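Local coordinates for solute Binding Protein, BlMnBP1 in complex with mannotriose (Bifidobacterium, PDB 6FUV), which binds beta-manno-oligosaccharides such as mannotriose and delivers them to the ABC transporter that supports growth on beta-mannan, at the beta-D-mannopyranose site. Sequence-based numbering; all coordinates share one arbitrary frame.

The beta-D-mannopyranose site. Residues 29-32, 132, 182, 189, 249-250, 253, 269, 273, 303-305. With BMA (beta-D-mannopyranose), chain B; BMA (beta-D-mannopyranose), chain C; BMA (beta-D-mannopyranose), chain D.
Mannotriose lies in the cleft between the two lobes of this solute-binding protein, the reducing-end mannose (chain B) most deeply buried. Polar side chains read that sugar. Its axial 2-hydroxyl, O2, is the hallmark of mannose: it accepts from Lys253 NZ (2.9 Å), a long extended chain whose ammonium also reaches O1, and from Trp249 NE1, whose in-plane N-H is shared with ring oxygen O5. The same O2 of the chain B mannose donates to a lone pair of Gln273 OE1 at 2.6 Å. Gln273 suits neighbouring hydroxyls, because its amide NE2 also donates to O3 of the chain B mannose (2.9 Å), nearly straight at 169°. Glu250 takes the anomeric O1 of the chain B mannose on the syn lone pair of OE2 (2.7 Å), while its OE1 forms a salt bridge that probably offsets charge and steadies Lys253. Flat indoles suit the middle mannose (chain C): its C2 sits over the face of Trp182, and its C5 lies 3.4 Å from the centroid of the six-membered ring of Trp269. The Trp269 rotamer (chi1 61°) turns its face along C5 and C6; an alanine here would probably loosen the middle sugar by removing this CH-pi platform. The third mannose (chain D), less enclosed, rests C5 near the rim of Tyr305's flat face, donates from O3 to Gly303 O (3.1 Å) and receives Gln189's extended amide at O2. Polar recognition, apolar stacking and sparser third-sugar contacts likely capture manno-oligosaccharides for uptake.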
ATOM      1  N   GLY A  29       9.239  -8.187  -0.470  1.00 16.92           N
ATOM      2  CA  GLY A  29       9.184  -7.772  -1.857  1.00 16.18           C
ATOM      3  C   GLY A  29      10.097  -6.626  -2.226  1.00 15.74           C
ATOM      4  O   GLY A  29      10.090  -6.145  -3.359  1.00 13.88           O
ATOM      5  N   ARG A  30      10.889  -6.145  -1.284  1.00 21.98           N
ATOM      6  CA  ARG A  30      11.808  -5.053  -1.561  1.00 11.44           C
ATOM      7  C   ARG A  30      13.064  -5.613  -2.228  1.00 16.19           C
ATOM      8  O   ARG A  30      14.149  -5.729  -1.657  1.00 13.26           O
ATOM      9  CB  ARG A  30      12.114  -4.318  -0.277  1.00 15.29           C
ATOM     10  CG  ARG A  30      10.976  -3.468   0.267  1.00 17.22           C
ATOM     11  CD  ARG A  30      10.479  -2.459  -0.705  1.00 11.82           C
ATOM     12  NE  ARG A  30      11.491  -1.548  -1.191  1.00 18.00           N
ATOM     13  CZ  ARG A  30      11.793  -0.369  -0.651  1.00 17.45           C
ATOM     14  NH1 ARG A  30      11.212   0.032   0.452  1.00 19.38           N
ATOM     15  NH2 ARG A  30      12.706   0.414  -1.209  1.00 18.66           N
ATOM     16  N   THR A  31      12.891  -5.993  -3.490  1.00 13.56           N
ATOM     17  CA  THR A  31      14.018  -6.550  -4.220  1.00 18.70           C
ATOM     18  C   THR A  31      15.098  -5.500  -4.377  1.00 19.60           C
ATOM     19  O   THR A  31      16.288  -5.805  -4.271  1.00 19.89           O
ATOM     20  CB  THR A  31      13.592  -7.097  -5.577  1.00 14.22           C
ATOM     21  OG1 THR A  31      12.936  -6.077  -6.308  1.00 20.96           O
ATOM     22  CG2 THR A  31      12.676  -8.295  -5.444  1.00 13.12           C
ATOM     23  N   ASP A  32      14.691  -4.244  -4.562  1.00 20.04           N
ATOM     24  CA  ASP A  32      15.642  -3.143  -4.628  1.00 18.18           C
ATOM     25  C   ASP A  32      16.558  -3.121  -3.414  1.00 18.15           C
ATOM     26  O   ASP A  32      17.768  -2.959  -3.553  1.00 17.21           O
ATOM     27  CB  ASP A  32      14.904  -1.803  -4.802  1.00 18.46           C
ATOM     28  CG  ASP A  32      13.857  -1.498  -3.741  1.00 17.68           C
ATOM     29  OD1 ASP A  32      13.429  -2.386  -2.957  1.00 16.18           O
ATOM     30  OD2 ASP A  32      13.435  -0.296  -3.714  1.00 13.77           O
ATOM     31  N   GLN A 132       1.123   4.204   5.663  1.00 15.59           N
ATOM     32  CA  GLN A 132       1.101   4.613   4.270  1.00 13.65           C
ATOM     33  C   GLN A 132      -0.164   5.395   3.949  1.00 20.13           C
ATOM     34  O   GLN A 132      -1.235   5.195   4.556  1.00 16.57           O
ATOM     35  CB  GLN A 132       1.231   3.400   3.325  1.00 13.16           C
ATOM     36  CG  GLN A 132       2.677   2.956   3.125  1.00 15.10           C
ATOM     37  CD  GLN A 132       3.543   4.001   2.460  1.00 11.92           C
ATOM     38  OE1 GLN A 132       3.186   4.554   1.463  1.00 13.91           O
ATOM     39  NE2 GLN A 132       4.697   4.262   3.025  1.00 14.90           N
ATOM     40  N   TRP A 182       0.240  -5.408  -9.394  1.00 10.52           N
ATOM     41  CA  TRP A 182       0.171  -4.665  -8.136  1.00 14.12           C
ATOM     42  C   TRP A 182       0.028  -3.168  -8.399  1.00 19.28           C
ATOM     43  O   TRP A 182      -0.687  -2.468  -7.682  1.00 18.63           O
ATOM     44  CB  TRP A 182       1.404  -4.964  -7.238  1.00 18.22           C
ATOM     45  CG  TRP A 182       2.731  -4.580  -7.788  1.00 16.64           C
ATOM     46  CD1 TRP A 182       3.623  -5.390  -8.398  1.00 22.01           C
ATOM     47  CD2 TRP A 182       3.276  -3.275  -7.838  1.00 12.09           C
ATOM     48  NE1 TRP A 182       4.714  -4.685  -8.779  1.00 18.10           N
ATOM     49  CE2 TRP A 182       4.513  -3.370  -8.463  1.00 15.59           C
ATOM     50  CE3 TRP A 182       2.848  -2.028  -7.392  1.00 19.51           C
ATOM     51  CZ2 TRP A 182       5.313  -2.250  -8.707  1.00 18.02           C
ATOM     52  CZ3 TRP A 182       3.647  -0.943  -7.610  1.00 10.65           C
ATOM     53  CH2 TRP A 182       4.865  -1.058  -8.268  1.00 17.41           C
ATOM     54  N   GLN A 189      -6.756   1.593  -3.706  1.00 14.80           N
ATOM     55  CA  GLN A 189      -6.360   2.193  -2.441  1.00 16.46           C
ATOM     56  C   GLN A 189      -6.996   3.552  -2.230  1.00 13.14           C
ATOM     57  O   GLN A 189      -6.989   4.056  -1.113  1.00 19.33           O
ATOM     58  CB  GLN A 189      -4.815   2.295  -2.393  1.00 17.02           C
ATOM     59  CG  GLN A 189      -4.124   1.009  -2.496  1.00 15.29           C
ATOM     60  CD  GLN A 189      -2.644   1.081  -2.412  1.00 18.31           C
ATOM     61  OE1 GLN A 189      -2.054   2.125  -2.208  1.00 21.78           O
ATOM     62  NE2 GLN A 189      -2.025  -0.064  -2.516  1.00 14.62           N
ATOM     63  N   TRP A 249       8.457  -1.149 -14.674  1.00 17.24           N
ATOM     64  CA  TRP A 249       8.454  -0.504 -13.372  1.00 11.77           C
ATOM     65  C   TRP A 249       9.801   0.087 -13.021  1.00 19.05           C
ATOM     66  O   TRP A 249       9.879   1.257 -12.661  1.00 16.60           O
ATOM     67  CB  TRP A 249       8.051  -1.519 -12.312  1.00 16.68           C
ATOM     68  CG  TRP A 249       8.323  -1.131 -10.909  1.00 19.99           C
ATOM     69  CD1 TRP A 249       9.126  -1.777 -10.067  1.00 14.38           C
ATOM     70  CD2 TRP A 249       7.837   0.026 -10.196  1.00 15.23           C
ATOM     71  NE1 TRP A 249       9.168  -1.143  -8.875  1.00 19.20           N
ATOM     72  CE2 TRP A 249       8.392  -0.019  -8.930  1.00 18.23           C
ATOM     73  CE3 TRP A 249       6.986   1.083 -10.517  1.00 16.12           C
ATOM     74  CZ2 TRP A 249       8.111   0.955  -7.957  1.00 17.82           C
ATOM     75  CZ3 TRP A 249       6.683   1.995  -9.577  1.00  8.24           C
ATOM     76  CH2 TRP A 249       7.257   1.949  -8.310  1.00 16.05           C
ATOM     77  N   GLU A 250      10.862  -0.722 -13.040  1.00 24.22           N
ATOM     78  CA  GLU A 250      12.144  -0.219 -12.546  1.00 17.60           C
ATOM     79  C   GLU A 250      12.624   0.989 -13.352  1.00 21.44           C
ATOM     80  O   GLU A 250      13.181   1.949 -12.795  1.00 24.19           O
ATOM     81  CB  GLU A 250      13.214  -1.292 -12.584  1.00 12.99           C
ATOM     82  CG  GLU A 250      13.002  -2.487 -11.679  1.00 25.69           C
ATOM     83  CD  GLU A 250      12.939  -2.136 -10.204  1.00 17.99           C
ATOM     84  OE1 GLU A 250      13.435  -1.076  -9.808  1.00 14.85           O
ATOM     85  OE2 GLU A 250      12.434  -2.984  -9.454  1.00 30.42           O
ATOM     86  N   LYS A 253      10.937   4.562 -12.555  1.00 18.10           N
ATOM     87  CA  LYS A 253      11.510   5.360 -11.476  1.00 22.43           C
ATOM     88  C   LYS A 253      12.481   6.394 -12.029  1.00 22.86           C
ATOM     89  O   LYS A 253      12.445   7.570 -11.674  1.00 15.00           O
ATOM     90  CB  LYS A 253      12.214   4.447 -10.467  1.00 25.25           C
ATOM     91  CG  LYS A 253      11.334   3.416  -9.750  1.00 14.35           C
ATOM     92  CD  LYS A 253      12.216   2.456  -8.939  1.00 15.18           C
ATOM     93  CE  LYS A 253      11.481   1.230  -8.530  1.00 15.84           C
ATOM     94  NZ  LYS A 253      12.277   0.275  -7.751  1.00 20.93           N
ATOM     95  N   TRP A 269       5.161   5.467  -0.289  1.00 14.09           N
ATOM     96  CA  TRP A 269       6.345   4.621  -0.259  1.00 13.42           C
ATOM     97  C   TRP A 269       7.135   4.777  -1.533  1.00  9.88           C
ATOM     98  O   TRP A 269       8.336   4.586  -1.527  1.00 13.79           O
ATOM     99  CB  TRP A 269       5.916   3.169  -0.057  1.00 13.65           C
ATOM    100  CG  TRP A 269       5.062   2.708  -1.171  1.00 13.00           C
ATOM    101  CD1 TRP A 269       3.712   2.740  -1.229  1.00 18.68           C
ATOM    102  CD2 TRP A 269       5.504   2.213  -2.438  1.00 16.55           C
ATOM    103  NE1 TRP A 269       3.269   2.245  -2.436  1.00 19.19           N
ATOM    104  CE2 TRP A 269       4.351   1.930  -3.210  1.00 18.31           C
ATOM    105  CE3 TRP A 269       6.760   1.956  -2.995  1.00  8.77           C
ATOM    106  CZ2 TRP A 269       4.412   1.391  -4.511  1.00 20.40           C
ATOM    107  CZ3 TRP A 269       6.814   1.453  -4.277  1.00 15.62           C
ATOM    108  CH2 TRP A 269       5.656   1.193  -5.028  1.00 12.57           C
ATOM    109  N   GLN A 273      11.892   6.198  -3.501  1.00 14.11           N
ATOM    110  CA  GLN A 273      12.489   5.305  -4.487  1.00 11.88           C
ATOM    111  C   GLN A 273      12.736   6.066  -5.782  1.00 24.71           C
ATOM    112  O   GLN A 273      13.708   5.802  -6.491  1.00 18.04           O
ATOM    113  CB  GLN A 273      11.584   4.084  -4.768  1.00 17.37           C
ATOM    114  CG  GLN A 273      11.304   3.171  -3.585  1.00 17.80           C
ATOM    115  CD  GLN A 273      10.606   1.870  -3.928  1.00 15.86           C
ATOM    116  OE1 GLN A 273      10.581   1.429  -5.055  1.00 13.60           O
ATOM    117  NE2 GLN A 273      10.065   1.239  -2.924  1.00 17.42           N
ATOM    118  N   GLY A 303      -1.748   0.592   6.639  1.00 16.19           N
ATOM    119  CA  GLY A 303      -0.403   0.062   6.681  1.00 19.20           C
ATOM    120  C   GLY A 303       0.211  -0.184   5.309  1.00 20.97           C
ATOM    121  O   GLY A 303      -0.470  -0.451   4.307  1.00 15.21           O
ATOM    122  N   ASN A 304       1.521  -0.077   5.310  1.00 15.64           N
ATOM    123  CA  ASN A 304       2.326  -0.708   4.256  1.00 12.61           C
ATOM    124  C   ASN A 304       2.168  -2.236   4.463  1.00 14.53           C
ATOM    125  O   ASN A 304       1.354  -2.667   5.275  1.00 13.29           O
ATOM    126  CB  ASN A 304       3.768  -0.246   4.389  1.00 15.67           C
ATOM    127  CG  ASN A 304       4.525  -0.351   3.087  1.00 12.58           C
ATOM    128  OD1 ASN A 304       4.131  -1.071   2.203  1.00 13.46           O
ATOM    129  ND2 ASN A 304       5.598   0.394   2.970  1.00 16.71           N
ATOM    130  N   TYR A 305       2.942  -3.060   3.776  1.00 15.65           N
ATOM    131  CA  TYR A 305       2.963  -4.499   4.046  1.00 13.09           C
ATOM    132  C   TYR A 305       3.306  -4.688   5.515  1.00 19.24           C
ATOM    133  O   TYR A 305       4.148  -3.952   6.058  1.00 18.21           O
ATOM    134  CB  TYR A 305       3.993  -5.228   3.159  1.00 13.04           C
ATOM    135  CG  TYR A 305       3.440  -5.820   1.857  1.00 16.68           C
ATOM    136  CD1 TYR A 305       2.610  -6.898   1.869  1.00 14.81           C
ATOM    137  CD2 TYR A 305       3.823  -5.328   0.632  1.00 17.95           C
ATOM    138  CE1 TYR A 305       2.104  -7.444   0.699  1.00 14.27           C
ATOM    139  CE2 TYR A 305       3.354  -5.863  -0.536  1.00 18.90           C
ATOM    140  CZ  TYR A 305       2.473  -6.932  -0.493  1.00 16.14           C
ATOM    141  OH  TYR A 305       2.007  -7.483  -1.644  1.00 12.56           O
TER
HETATM  142  C1  BMA B   1      11.116  -3.069  -6.111  1.00 16.25           C
HETATM  143  C2  BMA B   1      10.567  -1.886  -5.312  1.00 14.58           C
HETATM  144  C3  BMA B   1       9.330  -2.366  -4.519  1.00 11.94           C
HETATM  145  C4  BMA B   1       8.299  -2.948  -5.512  1.00 17.42           C
HETATM  146  C5  BMA B   1       8.951  -4.016  -6.401  1.00 18.13           C
HETATM  147  C6  BMA B   1       7.994  -4.565  -7.497  1.00 17.56           C
HETATM  148  O1  BMA B   1      12.190  -2.608  -6.818  1.00 19.68           O
HETATM  149  O2  BMA B   1      10.114  -0.842  -6.188  1.00 16.08           O
HETATM  150  O3  BMA B   1       8.841  -1.319  -3.707  1.00 15.27           O
HETATM  151  O4  BMA B   1       7.202  -3.613  -4.873  1.00 15.32           O
HETATM  152  O5  BMA B   1      10.144  -3.484  -7.027  1.00 16.30           O
HETATM  153  O6  BMA B   1       8.578  -5.711  -8.105  1.00 19.62           O
HETATM  154  C1  BMA C   2       6.210  -2.708  -4.479  1.00 16.75           C
HETATM  155  C2  BMA C   2       4.902  -3.536  -4.589  1.00 15.94           C
HETATM  156  C3  BMA C   2       3.803  -2.787  -3.983  1.00 18.61           C
HETATM  157  C4  BMA C   2       4.127  -2.233  -2.577  1.00 14.91           C
HETATM  158  C5  BMA C   2       5.468  -1.506  -2.557  1.00 16.20           C
HETATM  159  C6  BMA C   2       5.946  -1.205  -1.136  1.00 17.10           C
HETATM  160  O2  BMA C   2       5.001  -4.732  -3.866  1.00 21.61           O
HETATM  161  O3  BMA C   2       2.664  -3.626  -3.965  1.00 20.71           O
HETATM  162  O4  BMA C   2       3.070  -1.298  -2.199  1.00 21.22           O
HETATM  163  O5  BMA C   2       6.473  -2.394  -3.163  1.00 18.39           O
HETATM  164  O6  BMA C   2       5.970  -2.452  -0.371  1.00 16.62           O
HETATM  165  C1  BMA D   3       2.293  -1.716  -1.072  1.00 17.99           C
HETATM  166  C2  BMA D   3       1.707  -0.492  -0.392  1.00 13.54           C
HETATM  167  C3  BMA D   3       0.752  -0.884   0.749  1.00 18.89           C
HETATM  168  C4  BMA D   3      -0.238  -1.967   0.210  1.00 18.66           C
HETATM  169  C5  BMA D   3       0.531  -3.111  -0.405  1.00 18.52           C
HETATM  170  C6  BMA D   3      -0.373  -4.224  -0.915  1.00 20.73           C
HETATM  171  O2  BMA D   3       0.959   0.241  -1.388  1.00 15.82           O
HETATM  172  O3  BMA D   3       0.028   0.222   1.342  1.00 16.96           O
HETATM  173  O4  BMA D   3      -1.025  -2.468   1.230  1.00 19.92           O
HETATM  174  O5  BMA D   3       1.278  -2.600  -1.494  1.00 14.68           O
HETATM  175  O6  BMA D   3      -1.099  -3.745  -2.021  1.00 19.88           O
HETATM  176  O   HOH W   1       2.139  -6.369  -3.918  1.00 10.75           O
HETATM  177  O   HOH W   2      10.881  -5.078  -9.733  1.00 28.16           O
HETATM  178  O   HOH W   3      11.349  -6.901  -8.569  1.00 36.38           O